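Local coordinates for protein exoribonuclease II, mitochondrial (Candida glabrata, PDB 6F3H) that degrades RNA as a 3'-to-5' exoribonuclease of mitochondria, as the nuclease component of the mtEXO RNA degradosome, with magnesium bound at its active site, at residues V40-K43 against L49-C52; V81-P86 against T213-T218; V514-V519 against R714-L719; A621-N626 against H709-R714. The protein carries 1 engineered substitution. One frame throughout, in Å; residues are numbered along the deposited sequence.

Interaction 1: V40-K43 against L49-C52; sequences VLLK and LTMC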
loop_
_atom_site.group_PDB
_atom_site.type_symbol
_atom_site.label_atom_id
_atom_site.label_comp_id
_atom_site.label_asym_id
_atom_site.label_seq_id
_atom_site.Cartn_x
_atom_site.Cartn_y
_atom_site.Cartn_z
ATOM N N VAL A 40 17.763 -14.938 -3.148
ATOM C CA VAL A 40 17.121 -13.697 -3.540
ATOM C C VAL A 40 17.435 -13.356 -4.981
ATOM O O VAL A 40 18.449 -13.761 -5.546
ATOM C CB VAL A 40 17.554 -12.528 -2.653
ATOM C CG1 VAL A 40 17.064 -12.781 -1.291
ATOM C CG2 VAL A 40 19.044 -12.454 -2.678
ATOM N N LEU A 41 16.547 -12.562 -5.549
ATOM C CA LEU A 41 16.813 -11.783 -6.737
ATOM C C LEU A 41 16.927 -10.326 -6.323
ATOM O O LEU A 41 16.085 -9.819 -5.581
ATOM C CB LEU A 41 15.700 -11.940 -7.759
ATOM C CG LEU A 41 15.959 -12.991 -8.810
ATOM C CD1 LEU A 41 15.093 -12.630 -9.980
ATOM C CD2 LEU A 41 17.439 -13.067 -9.195
ATOM N N LEU A 42 17.978 -9.672 -6.772
ATOM C CA LEU A 42 18.188 -8.270 -6.471
ATOM C C LEU A 42 17.840 -7.388 -7.665
ATOM O O LEU A 42 17.793 -7.834 -8.811
ATOM C CB LEU A 42 19.624 -8.033 -6.033
ATOM C CG LEU A 42 19.830 -8.230 -4.540
ATOM C CD1 LEU A 42 19.032 -9.363 -4.006
ATOM C CD2 LEU A 42 21.286 -8.431 -4.245
ATOM N N LYS A 43 17.551 -6.118 -7.369
ATOM C CA LYS A 43 17.350 -5.129 -8.426
ATOM C C LYS A 43 18.640 -4.871 -9.188
ATOM O O LYS A 43 18.603 -4.492 -10.364
ATOM C CB LYS A 43 16.806 -3.835 -7.837
ATOM C CG LYS A 43 15.328 -3.871 -7.552
ATOM C CD LYS A 43 14.908 -2.666 -6.736
ATOM C CE LYS A 43 13.500 -2.838 -6.150
ATOM N NZ LYS A 43 13.075 -1.743 -5.206
ATOM N N LEU A 49 21.063 -15.293 -9.707
ATOM C CA LEU A 49 20.700 -15.586 -8.332
ATOM C C LEU A 49 21.766 -15.150 -7.360
ATOM O O LEU A 49 22.965 -15.114 -7.668
ATOM C CB LEU A 49 20.449 -17.061 -8.105
ATOM C CG LEU A 49 19.074 -17.547 -8.453
ATOM C CD1 LEU A 49 19.075 -19.025 -8.286
ATOM C CD2 LEU A 49 18.148 -16.906 -7.460
ATOM N N THR A 50 21.304 -14.855 -6.159
ATOM C CA THR A 50 22.142 -14.404 -5.080
ATOM C C THR A 50 21.668 -15.097 -3.828
ATOM O O THR A 50 20.623 -15.745 -3.822
ATOM C CB THR A 50 22.061 -12.881 -4.927
ATOM O OG1 THR A 50 21.898 -12.274 -6.218
ATOM C CG2 THR A 50 23.329 -12.392 -4.321
HETATM N N MSE A 51 22.418 -14.948 -2.755
HETATM C CA MSE A 51 21.965 -15.486 -1.509
HETATM C C MSE A 51 22.477 -14.717 -0.325
HETATM O O MSE A 51 23.664 -14.411 -0.207
HETATM C CB MSE A 51 22.384 -16.916 -1.373
HETATM C CG MSE A 51 22.510 -17.317 0.063
HETATM SE SE MSE A 51 22.477 -19.219 0.246
HETATM C CE MSE A 51 23.667 -19.441 1.786
ATOM N N CYS A 52 21.560 -14.434 0.579
ATOM C CA CYS A 52 21.905 -13.622 1.723
ATOM C C CYS A 52 22.933 -14.356 2.539
ATOM O O CYS A 52 22.707 -15.493 2.939
ATOM C CB CYS A 52 20.670 -13.333 2.567
ATOM S SG CYS A 52 21.049 -12.149 3.824
#

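Interaction 2: V81-P86 against T213-T218; sequences VILRIP and TTLLAT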
loop_
_atom_site.group_PDB
_atom_site.type_symbol
_atom_site.label_atom_id
_atom_site.label_comp_id
_atom_site.label_asym_id
_atom_site.label_seq_id
_atom_site.Cartn_x
_atom_site.Cartn_y
_atom_site.Cartn_z
ATOM N N VAL A 81 15.729 -6.425 -2.686
ATOM C CA VAL A 81 15.330 -7.811 -2.921
ATOM C C VAL A 81 14.021 -7.854 -3.703
ATOM O O VAL A 81 12.988 -7.382 -3.214
ATOM C CB VAL A 81 15.200 -8.578 -1.602
ATOM C CG1 VAL A 81 14.572 -9.927 -1.876
ATOM C CG2 VAL A 81 16.563 -8.753 -0.967
ATOM N N ILE A 82 14.039 -8.479 -4.891
ATOM C CA ILE A 82 12.818 -8.541 -5.693
ATOM C C ILE A 82 12.021 -9.798 -5.425
ATOM O O ILE A 82 10.783 -9.785 -5.535
ATOM C CB ILE A 82 13.126 -8.446 -7.201
ATOM C CG1 ILE A 82 14.238 -7.470 -7.460
ATOM C CG2 ILE A 82 12.011 -7.776 -7.859
ATOM C CD1 ILE A 82 14.578 -7.435 -8.913
ATOM N N LEU A 83 12.693 -10.916 -5.149
ATOM C CA LEU A 83 11.987 -12.086 -4.668
ATOM C C LEU A 83 12.915 -12.889 -3.789
ATOM O O LEU A 83 14.137 -12.807 -3.900
ATOM C CB LEU A 83 11.421 -12.959 -5.800
ATOM C CG LEU A 83 12.233 -13.601 -6.916
ATOM C CD1 LEU A 83 12.867 -14.887 -6.446
ATOM C CD2 LEU A 83 11.305 -13.884 -8.076
ATOM N N ARG A 84 12.305 -13.699 -2.932
ATOM C CA ARG A 84 13.000 -14.346 -1.839
ATOM C C ARG A 84 12.505 -15.775 -1.732
ATOM O O ARG A 84 11.307 -16.033 -1.890
ATOM C CB ARG A 84 12.753 -13.596 -0.530
ATOM C CG ARG A 84 13.024 -14.363 0.744
ATOM C CD ARG A 84 12.772 -13.465 1.949
ATOM N NE ARG A 84 12.565 -14.166 3.217
ATOM C CZ ARG A 84 11.409 -14.214 3.876
ATOM N NH1 ARG A 84 10.336 -13.604 3.391
ATOM N NH2 ARG A 84 11.328 -14.879 5.027
ATOM N N ILE A 85 13.441 -16.683 -1.461
ATOM C CA ILE A 85 13.199 -18.102 -1.252
ATOM C C ILE A 85 13.738 -18.441 0.125
ATOM O O ILE A 85 14.950 -18.351 0.345
ATOM C CB ILE A 85 13.904 -18.975 -2.300
ATOM C CG1 ILE A 85 13.342 -18.709 -3.680
ATOM C CG2 ILE A 85 13.761 -20.429 -1.924
ATOM C CD1 ILE A 85 11.926 -19.140 -3.771
ATOM N N PRO A 86 12.900 -18.866 1.063
ATOM C CA PRO A 86 13.360 -19.029 2.444
ATOM C C PRO A 86 14.272 -20.241 2.602
ATOM O O PRO A 86 14.264 -21.177 1.797
ATOM C CB PRO A 86 12.052 -19.174 3.237
ATOM C CG PRO A 86 10.973 -18.573 2.325
ATOM C CD PRO A 86 11.432 -18.978 0.959
ATOM N N THR A 213 12.048 -22.964 -8.758
ATOM C CA THR A 213 12.622 -22.749 -10.084
ATOM C C THR A 213 11.566 -22.224 -11.044
ATOM O O THR A 213 11.807 -21.246 -11.760
ATOM C CB THR A 213 13.293 -24.016 -10.631
ATOM O OG1 THR A 213 12.348 -25.082 -10.722
ATOM C CG2 THR A 213 14.483 -24.426 -9.761
ATOM N N THR A 214 10.391 -22.860 -11.084
ATOM C CA THR A 214 9.281 -22.301 -11.853
ATOM C C THR A 214 8.998 -20.860 -11.447
ATOM O O THR A 214 8.729 -20.005 -12.298
ATOM C CB THR A 214 8.036 -23.170 -11.706
ATOM O OG1 THR A 214 8.376 -24.521 -12.027
ATOM C CG2 THR A 214 6.945 -22.721 -12.641
ATOM N N LEU A 215 9.067 -20.565 -10.154
ATOM C CA LEU A 215 8.853 -19.197 -9.714
ATOM C C LEU A 215 9.827 -18.268 -10.403
ATOM O O LEU A 215 9.438 -17.285 -11.048
ATOM C CB LEU A 215 9.026 -19.105 -8.203
ATOM C CG LEU A 215 9.302 -17.684 -7.738
ATOM C CD1 LEU A 215 8.046 -16.859 -7.831
ATOM C CD2 LEU A 215 9.833 -17.705 -6.349
ATOM N N LEU A 216 11.106 -18.583 -10.281
ATOM C CA LEU A 216 12.144 -17.751 -10.860
ATOM C C LEU A 216 11.950 -17.603 -12.358
ATOM O O LEU A 216 11.927 -16.488 -12.884
ATOM C CB LEU A 216 13.487 -18.363 -10.523
ATOM C CG LEU A 216 14.677 -17.480 -10.750
ATOM C CD1 LEU A 216 14.307 -16.064 -10.412
ATOM C CD2 LEU A 216 15.723 -17.973 -9.803
ATOM N N ALA A 217 11.763 -18.718 -13.055
ATOM C CA ALA A 217 11.575 -18.665 -14.504
ATOM C C ALA A 217 10.363 -17.824 -14.885
ATOM O O ALA A 217 10.404 -17.087 -15.871
ATOM C CB ALA A 217 11.434 -20.080 -15.071
ATOM N N THR A 218 9.274 -17.918 -14.122
ATOM C CA THR A 218 8.095 -17.145 -14.471
ATOM C C THR A 218 8.369 -15.665 -14.343
ATOM O O THR A 218 7.984 -14.876 -15.212
ATOM C CB THR A 218 6.924 -17.525 -13.564
ATOM O OG1 THR A 218 6.851 -18.938 -13.415
ATOM C CG2 THR A 218 5.647 -17.059 -14.145
#

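Interaction 3: V514-V519 against R714-L719; sequences VRLGIV and RFLKKL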
loop_
_atom_site.group_PDB
_atom_site.type_symbol
_atom_site.label_atom_id
_atom_site.label_comp_id
_atom_site.label_asym_id
_atom_site.label_seq_id
_atom_site.Cartn_x
_atom_site.Cartn_y
_atom_site.Cartn_z
ATOM N N VAL A 514 -20.053 -8.476 21.643
ATOM C CA VAL A 514 -20.276 -7.995 20.290
ATOM C C VAL A 514 -21.763 -8.122 20.009
ATOM O O VAL A 514 -22.344 -9.187 20.247
ATOM C CB VAL A 514 -19.449 -8.787 19.256
ATOM C CG1 VAL A 514 -19.541 -8.150 17.861
ATOM C CG2 VAL A 514 -17.994 -8.924 19.667
ATOM N N ARG A 515 -22.378 -7.039 19.524
ATOM C CA ARG A 515 -23.807 -7.001 19.234
ATOM C C ARG A 515 -24.085 -6.165 18.004
ATOM O O ARG A 515 -23.376 -5.196 17.727
ATOM C CB ARG A 515 -24.647 -6.365 20.331
ATOM C CG ARG A 515 -24.827 -7.151 21.559
ATOM C CD ARG A 515 -25.546 -6.288 22.585
ATOM N NE ARG A 515 -24.599 -5.694 23.513
ATOM C CZ ARG A 515 -24.874 -4.679 24.314
ATOM N NH1 ARG A 515 -26.075 -4.131 24.312
ATOM N NH2 ARG A 515 -23.937 -4.219 25.123
ATOM N N LEU A 516 -25.156 -6.520 17.299
ATOM C CA LEU A 516 -25.689 -5.683 16.231
ATOM C C LEU A 516 -26.581 -4.649 16.881
ATOM O O LEU A 516 -27.560 -5.019 17.527
ATOM C CB LEU A 516 -26.495 -6.505 15.227
ATOM C CG LEU A 516 -25.842 -7.681 14.473
ATOM C CD1 LEU A 516 -26.817 -8.275 13.452
ATOM C CD2 LEU A 516 -24.501 -7.340 13.807
ATOM N N GLY A 517 -26.252 -3.370 16.733
ATOM C CA GLY A 517 -26.981 -2.367 17.486
ATOM C C GLY A 517 -27.741 -1.319 16.695
ATOM O O GLY A 517 -27.893 -1.438 15.475
ATOM N N ILE A 518 -28.260 -0.307 17.399
ATOM C CA ILE A 518 -28.876 0.869 16.801
ATOM C C ILE A 518 -28.518 2.039 17.695
ATOM O O ILE A 518 -28.420 1.906 18.918
ATOM C CB ILE A 518 -30.415 0.788 16.654
ATOM C CG1 ILE A 518 -30.838 -0.410 15.831
ATOM C CG2 ILE A 518 -30.997 2.042 16.000
ATOM C CD1 ILE A 518 -32.316 -0.677 15.911
ATOM N N VAL A 519 -28.321 3.191 17.076
ATOM C CA VAL A 519 -27.958 4.405 17.780
ATOM C C VAL A 519 -28.603 5.540 17.012
ATOM O O VAL A 519 -28.934 5.401 15.836
ATOM C CB VAL A 519 -26.427 4.586 17.830
ATOM C CG1 VAL A 519 -25.757 3.451 18.581
ATOM C CG2 VAL A 519 -25.897 4.660 16.434
ATOM N N ARG A 714 -22.373 -13.683 10.219
ATOM C CA ARG A 714 -22.690 -15.100 10.182
ATOM C C ARG A 714 -22.660 -15.687 11.573
ATOM O O ARG A 714 -23.596 -16.366 11.998
ATOM C CB ARG A 714 -21.698 -15.829 9.282
ATOM C CG ARG A 714 -21.852 -15.459 7.846
ATOM C CD ARG A 714 -23.294 -15.685 7.462
ATOM N NE ARG A 714 -23.454 -15.734 6.023
ATOM C CZ ARG A 714 -23.149 -16.800 5.296
ATOM N NH1 ARG A 714 -23.322 -16.782 3.984
ATOM N NH2 ARG A 714 -22.663 -17.883 5.884
ATOM N N PHE A 715 -21.623 -15.363 12.321
ATOM C CA PHE A 715 -21.407 -15.987 13.614
ATOM C C PHE A 715 -22.462 -15.573 14.617
ATOM O O PHE A 715 -23.029 -16.407 15.334
ATOM C CB PHE A 715 -20.044 -15.592 14.120
ATOM C CG PHE A 715 -19.749 -16.104 15.460
ATOM C CD1 PHE A 715 -19.482 -17.444 15.655
ATOM C CD2 PHE A 715 -19.732 -15.248 16.533
ATOM C CE1 PHE A 715 -19.190 -17.924 16.908
ATOM C CE2 PHE A 715 -19.440 -15.715 17.781
ATOM C CZ PHE A 715 -19.166 -17.054 17.976
ATOM N N LEU A 716 -22.699 -14.279 14.716
ATOM C CA LEU A 716 -23.643 -13.795 15.702
ATOM C C LEU A 716 -25.040 -14.350 15.455
ATOM O O LEU A 716 -25.771 -14.616 16.413
ATOM C CB LEU A 716 -23.643 -12.275 15.691
ATOM C CG LEU A 716 -22.268 -11.653 15.962
ATOM C CD1 LEU A 716 -22.384 -10.128 16.019
ATOM C CD2 LEU A 716 -21.574 -12.216 17.206
ATOM N N LYS A 717 -25.430 -14.540 14.190
ATOM C CA LYS A 717 -26.684 -15.226 13.888
ATOM C C LYS A 717 -26.489 -16.729 13.737
ATOM O O LYS A 717 -27.336 -17.397 13.136
ATOM C CB LYS A 717 -27.362 -14.629 12.647
ATOM C CG LYS A 717 -27.781 -13.157 12.785
ATOM C CD LYS A 717 -29.255 -12.918 12.370
ATOM C CE LYS A 717 -29.779 -11.552 12.838
ATOM N NZ LYS A 717 -30.896 -10.998 12.012
ATOM N N LYS A 718 -25.405 -17.263 14.325
ATOM C CA LYS A 718 -25.107 -18.695 14.375
ATOM C C LYS A 718 -25.338 -19.372 13.030
ATOM O O LYS A 718 -25.731 -20.541 12.965
ATOM C CB LYS A 718 -25.921 -19.369 15.464
ATOM C CG LYS A 718 -25.621 -18.843 16.838
ATOM C CD LYS A 718 -24.546 -19.711 17.469
ATOM C CE LYS A 718 -24.662 -19.724 18.988
ATOM N NZ LYS A 718 -24.837 -21.117 19.550
ATOM N N LEU A 719 -25.000 -18.687 11.964
ATOM C CA LEU A 719 -25.108 -19.255 10.639
ATOM C C LEU A 719 -23.819 -19.950 10.277
ATOM O O LEU A 719 -22.821 -19.859 11.003
ATOM C CB LEU A 719 -25.437 -18.159 9.635
ATOM C CG LEU A 719 -26.793 -17.560 9.963
ATOM C CD1 LEU A 719 -27.220 -16.509 8.975
ATOM C CD2 LEU A 719 -27.778 -18.684 9.976
#

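Interaction 4: A621-N626 against H709-R714; sequences AFFQEN and HLQLHR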
loop_
_atom_site.group_PDB
_atom_site.type_symbol
_atom_site.label_atom_id
_atom_site.label_comp_id
_atom_site.label_asym_id
_atom_site.label_seq_id
_atom_site.Cartn_x
_atom_site.Cartn_y
_atom_site.Cartn_z
ATOM N N ALA A 621 -8.499 -11.520 19.803
ATOM C CA ALA A 621 -8.779 -12.530 20.813
ATOM C C ALA A 621 -10.067 -13.263 20.496
ATOM O O ALA A 621 -10.133 -14.498 20.551
ATOM C CB ALA A 621 -8.859 -11.871 22.184
ATOM N N PHE A 622 -11.082 -12.512 20.106
ATOM C CA PHE A 622 -12.401 -13.075 19.880
ATOM C C PHE A 622 -12.384 -14.070 18.727
ATOM O O PHE A 622 -12.879 -15.195 18.858
ATOM C CB PHE A 622 -13.348 -11.916 19.619
ATOM C CG PHE A 622 -14.789 -12.280 19.556
ATOM C CD1 PHE A 622 -15.516 -12.488 20.713
ATOM C CD2 PHE A 622 -15.451 -12.294 18.342
ATOM C CE1 PHE A 622 -16.872 -12.763 20.652
ATOM C CE2 PHE A 622 -16.798 -12.575 18.271
ATOM C CZ PHE A 622 -17.512 -12.805 19.423
ATOM N N PHE A 623 -11.769 -13.692 17.607
ATOM C CA PHE A 623 -11.753 -14.570 16.443
ATOM C C PHE A 623 -10.992 -15.850 16.740
ATOM O O PHE A 623 -11.355 -16.932 16.260
ATOM C CB PHE A 623 -11.137 -13.842 15.251
ATOM C CG PHE A 623 -12.140 -13.172 14.377
ATOM C CD1 PHE A 623 -12.925 -12.161 14.867
ATOM C CD2 PHE A 623 -12.286 -13.539 13.063
ATOM C CE1 PHE A 623 -13.853 -11.539 14.068
ATOM C CE2 PHE A 623 -13.216 -12.910 12.253
ATOM C CZ PHE A 623 -13.998 -11.906 12.759
ATOM N N GLN A 624 -9.924 -15.743 17.517
ATOM C CA GLN A 624 -9.119 -16.911 17.820
ATOM C C GLN A 624 -9.855 -17.858 18.763
ATOM O O GLN A 624 -9.920 -19.070 18.517
ATOM C CB GLN A 624 -7.808 -16.457 18.432
ATOM C CG GLN A 624 -6.890 -15.766 17.463
ATOM C CD GLN A 624 -5.674 -15.193 18.163
ATOM O OE1 GLN A 624 -4.611 -15.817 18.186
ATOM N NE2 GLN A 624 -5.825 -14.011 18.759
ATOM N N GLU A 625 -10.412 -17.314 19.857
ATOM C CA GLU A 625 -11.088 -18.146 20.848
ATOM C C GLU A 625 -12.255 -18.872 20.218
ATOM O O GLU A 625 -12.454 -20.065 20.463
ATOM C CB GLU A 625 -11.567 -17.307 22.033
ATOM N N ASN A 626 -12.994 -18.193 19.355
ATOM C CA ASN A 626 -14.114 -18.800 18.655
ATOM C C ASN A 626 -13.731 -19.488 17.356
ATOM O O ASN A 626 -14.636 -19.895 16.611
ATOM C CB ASN A 626 -15.171 -17.749 18.381
ATOM C CG ASN A 626 -15.936 -17.407 19.608
ATOM O OD1 ASN A 626 -16.921 -18.065 19.940
ATOM N ND2 ASN A 626 -15.426 -16.449 20.365
ATOM N N HIS A 709 -16.259 -8.357 9.175
ATOM C CA HIS A 709 -17.648 -8.082 9.539
ATOM C C HIS A 709 -18.598 -9.163 9.047
ATOM O O HIS A 709 -19.500 -9.576 9.789
ATOM C CB HIS A 709 -18.095 -6.739 8.988
ATOM C CG HIS A 709 -17.734 -5.590 9.868
ATOM N ND1 HIS A 709 -16.635 -5.615 10.699
ATOM C CD2 HIS A 709 -18.304 -4.373 10.029
ATOM C CE1 HIS A 709 -16.547 -4.465 11.342
ATOM N NE2 HIS A 709 -17.549 -3.694 10.954
ATOM N N LEU A 710 -18.433 -9.618 7.799
ATOM C CA LEU A 710 -19.309 -10.667 7.292
ATOM C C LEU A 710 -19.141 -11.937 8.091
ATOM O O LEU A 710 -20.104 -12.683 8.288
ATOM C CB LEU A 710 -19.015 -10.950 5.836
ATOM C CG LEU A 710 -19.167 -9.753 4.904
ATOM C CD1 LEU A 710 -18.098 -9.807 3.799
ATOM C CD2 LEU A 710 -20.553 -9.669 4.295
ATOM N N GLN A 711 -17.934 -12.190 8.578
ATOM C CA GLN A 711 -17.778 -13.337 9.448
ATOM C C GLN A 711 -18.553 -13.130 10.731
ATOM O O GLN A 711 -19.120 -14.084 11.278
ATOM C CB GLN A 711 -16.297 -13.567 9.745
ATOM C CG GLN A 711 -15.480 -13.961 8.523
ATOM C CD GLN A 711 -15.841 -15.340 7.990
ATOM O OE1 GLN A 711 -15.138 -16.309 8.256
ATOM N NE2 GLN A 711 -16.960 -15.438 7.263
ATOM N N LEU A 712 -18.628 -11.887 11.197
ATOM C CA LEU A 712 -19.361 -11.619 12.418
ATOM C C LEU A 712 -20.853 -11.795 12.204
ATOM O O LEU A 712 -21.506 -12.529 12.951
ATOM C CB LEU A 712 -19.032 -10.221 12.922
ATOM C CG LEU A 712 -17.655 -10.218 13.575
ATOM C CD1 LEU A 712 -17.285 -8.866 14.122
ATOM C CD2 LEU A 712 -17.630 -11.245 14.663
ATOM N N HIS A 713 -21.397 -11.199 11.146
ATOM C CA HIS A 713 -22.810 -11.391 10.865
ATOM C C HIS A 713 -23.175 -12.859 10.879
ATOM O O HIS A 713 -24.156 -13.264 11.504
ATOM C CB HIS A 713 -23.152 -10.811 9.512
ATOM C CG HIS A 713 -23.427 -9.358 9.558
ATOM N ND1 HIS A 713 -24.636 -8.823 9.175
ATOM C CD2 HIS A 713 -22.655 -8.320 9.948
ATOM C CE1 HIS A 713 -24.597 -7.512 9.323
ATOM N NE2 HIS A 713 -23.407 -7.182 9.791
ATOM N N ARG A 714 -22.373 -13.683 10.219
ATOM C CA ARG A 714 -22.690 -15.100 10.182
ATOM C C ARG A 714 -22.660 -15.687 11.573
ATOM O O ARG A 714 -23.596 -16.366 11.998
ATOM C CB ARG A 714 -21.698 -15.829 9.282
ATOM C CG ARG A 714 -21.852 -15.459 7.846
ATOM C CD ARG A 714 -23.294 -15.685 7.462
ATOM N NE ARG A 714 -23.454 -15.734 6.023
ATOM C CZ ARG A 714 -23.149 -16.800 5.296
ATOM N NH1 ARG A 714 -23.322 -16.782 3.984
ATOM N NH2 ARG A 714 -22.663 -17.883 5.884
#

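Interaction 1: V40-K43 against L49-C52
Val40 and Thr50 form an antiparallel hydrogen-bonded pair, and two backbone bonds join them. The Val40 N donates to Thr50 O over 3.0 Å and nearly straight, at 165°, though it comes from above the carbonyl plane and not along a lone pair. In the return bond Thr50 N reaches Val40 O at 3.1 Å; it is more bent at the hydrogen but lies close to the line of the Val40 carbonyl. The side chains of the pair sit on the same face of the sheet. With CG1 of Val40 anti to its own carbonyl carbon (chi1 -65°), the other methyl, CG2, is left to cross over Thr50 and meets its CB at 3.8 Å. The carbonyl of Val40 has an apolar neighbour as well, since Leu49 CD2 comes within 3.7 Å of Val40 O. Leu41 starts out away from the partner strand, but its branch turns back, bringing Leu41 CD2 to 4.3 Å from Leu49 CD2. Leu42 adds a looser touch, its CD2 lying 4.4 Å from Thr50 OG1. The axes of the short strand segments 40-42 and 50-52 make an angle of 112°, a strong twist for an antiparallel pair. This is a twisted beta hairpin of strands 39-42 and 50-54, with a short loop between them. In the five-strand antiparallel sheet it is flanked by strand 64-68, whose Phe66 packs on Val40 and Thr50, and by strand 81-85; Leu41 and Leu49 are covered by Leu216 of helix 212-226, while helix 123-159 lies against Leu49 and Met51.

Interaction 2: V81-P86 against T213-T218
Ile85 and Leu83 both put a CD1 methyl against the side chain of Leu215, and these meetings make the tight part of the contact. Ile85 CD1 comes to 3.6 Å from Leu215 CD2, the two side chains reaching toward each other tip to tip; Ile85 packs this closely although it is partly exposed. Leu215 CD2 also lies 4.1 Å from Leu83 CD1, again tip to tip, and is the one helix methyl on which both strand methyls converge. The torsion of Leu215 explains this: its CG stands opposite the backbone N (chi1 160°), which sends the branch out from the helix toward the strand. Leu83 takes a less common setting, with CG lying between its backbone N and carbonyl carbon (chi1 58°). The looser part begins where Leu83 CD1 meets Leu216 CD1, at 4.4 Å. No hydrogen bond crosses between the segments. Arg84, between the two packed strand residues, points away from the helix, and its guanidinium pairs with Asp38 and also reaches Leu240 O. Phe170 of helix 170-178 also packs on Leu215. The axes of strand 81-85 and helix segment 213-218 run almost antiparallel, at 172° and 10.3 Å apart. This is a helix laid along an edge strand of the antiparallel sheet; the strand carries a classic beta bulge, Ile82 and Leu83 facing Leu41 of the neighbouring strand, and Leu83 of that bulge makes the contact.

Interaction 3: V514-V519 against R714-L719
A strand of the RNB domain, 505-519, meets the C-terminal end of helix 703-716 here, where Val514 and Leu516 pack on Leu716. One methyl of the helix does most of the work. Leu716 CD1 lies 3.9 Å from Val514 CG1 and also approaches Leu516 CD2 at 4.1 Å, so a single branch spans two alternate residues on the same side of the strand. Leu716 crosses Val514 at about a right angle and Leu516 more obliquely. Val514 presents CG1 because that methyl is anti to its backbone N (chi1 -172°), while CG2, anti to the carbonyl carbon, does not touch Leu716 and packs on Phe622. The helix ends just beyond Leu716 in a Schellman motif: Leu719 N binds Arg714 O at 2.7 Å, and Lys718 N binds Phe715 O at 2.7 Å. Lys718, with a positive phi of 45°, is the C-prime residue that lets the chain turn back. The side chain of Lys717, the first residue after the helix, reaches toward Leu516. Its aliphatic part makes the outer edge of the contact, Lys717 CE coming to 4.5 Å from Leu516 CD1, and this residue is exposed to solvent. There is no polar bond between the segments, so they are joined by apolar contact at the surface. Strand 488-499 lies alongside: Val514 also rests on Phe493 and Leu516 on Ile491. Arg714, two residues before Leu716, is held by Glu437 O through its NE.

Interaction 4: A621-N626 against H709-R714
Phe622 has its CG opposite the backbone N (chi1 -172°), which swings the ring out toward Leu712. Leu712 in turn carries its CG anti to the carbonyl carbon, with CD2 directed at the two phenylalanines. Leu712 CD2 sits at the edge of the Phe622 ring, near its plane, 3.9 Å from Phe622 CE2. It is also 3.8 Å from Phe623 CE1, so one methyl serves both rings, though it approaches that second ring obliquely. Gln711 CB meets the neighbouring part of the ring tip, 4.0 Å from Phe623 CE2, also obliquely. This is helix-to-helix packing inside the RNB domain, made through aromatic and leucine side chains, and no hydrogen bond spans it. Within the first helix, however, its end is tied down close to the contact. Asn626, the first residue to leave helical geometry, uses ND2 to donate to Phe622 O at 3.2 Å and 164°, and its backbone N binds the same oxygen at 3.0 Å. The two donors reach Phe622 O from opposite faces of the carbonyl plane, so that a single acceptor is gripped twice. The same ND2 also lies over one face of the Phe622 ring, 3.9 Å above its plane and offset toward the rim. The axes of helix segments 621-625 and 709-714 are 12.4 Å apart and inclined at 54°, so large side chains fill the gap. Helix 603-625 lies beside strand 505-519, with Tyr509 and Val514 against Phe622, and Tyr632 of strand 632-634 touches Phe623; across the way, helix 703-716 rests on Ile491 of strand 488-499 through His709 and His713.

The contacts fall into two pairs in separate parts of the fold, interactions 1 and 3 lying on opposite sides of the chain's centre. Interactions 1 and 2, with centres 9 Å apart, share the antiparallel sheet in which strands 39-42 and 81-85 are neighbours, and Leu49 packs on Leu216 between them. Interactions 3 and 4, centres 10 Å apart, both use helix 703-716 of the RNB domain and share Arg714; Phe715 packs on Phe622. In sequence, interactions 1 and 2 come first, in series, and interaction 4 is nested in the loop closed by interaction 3. The pairs are separated by 35 to 49 Å between centres, so they mark two separately packed regions of the nuclease.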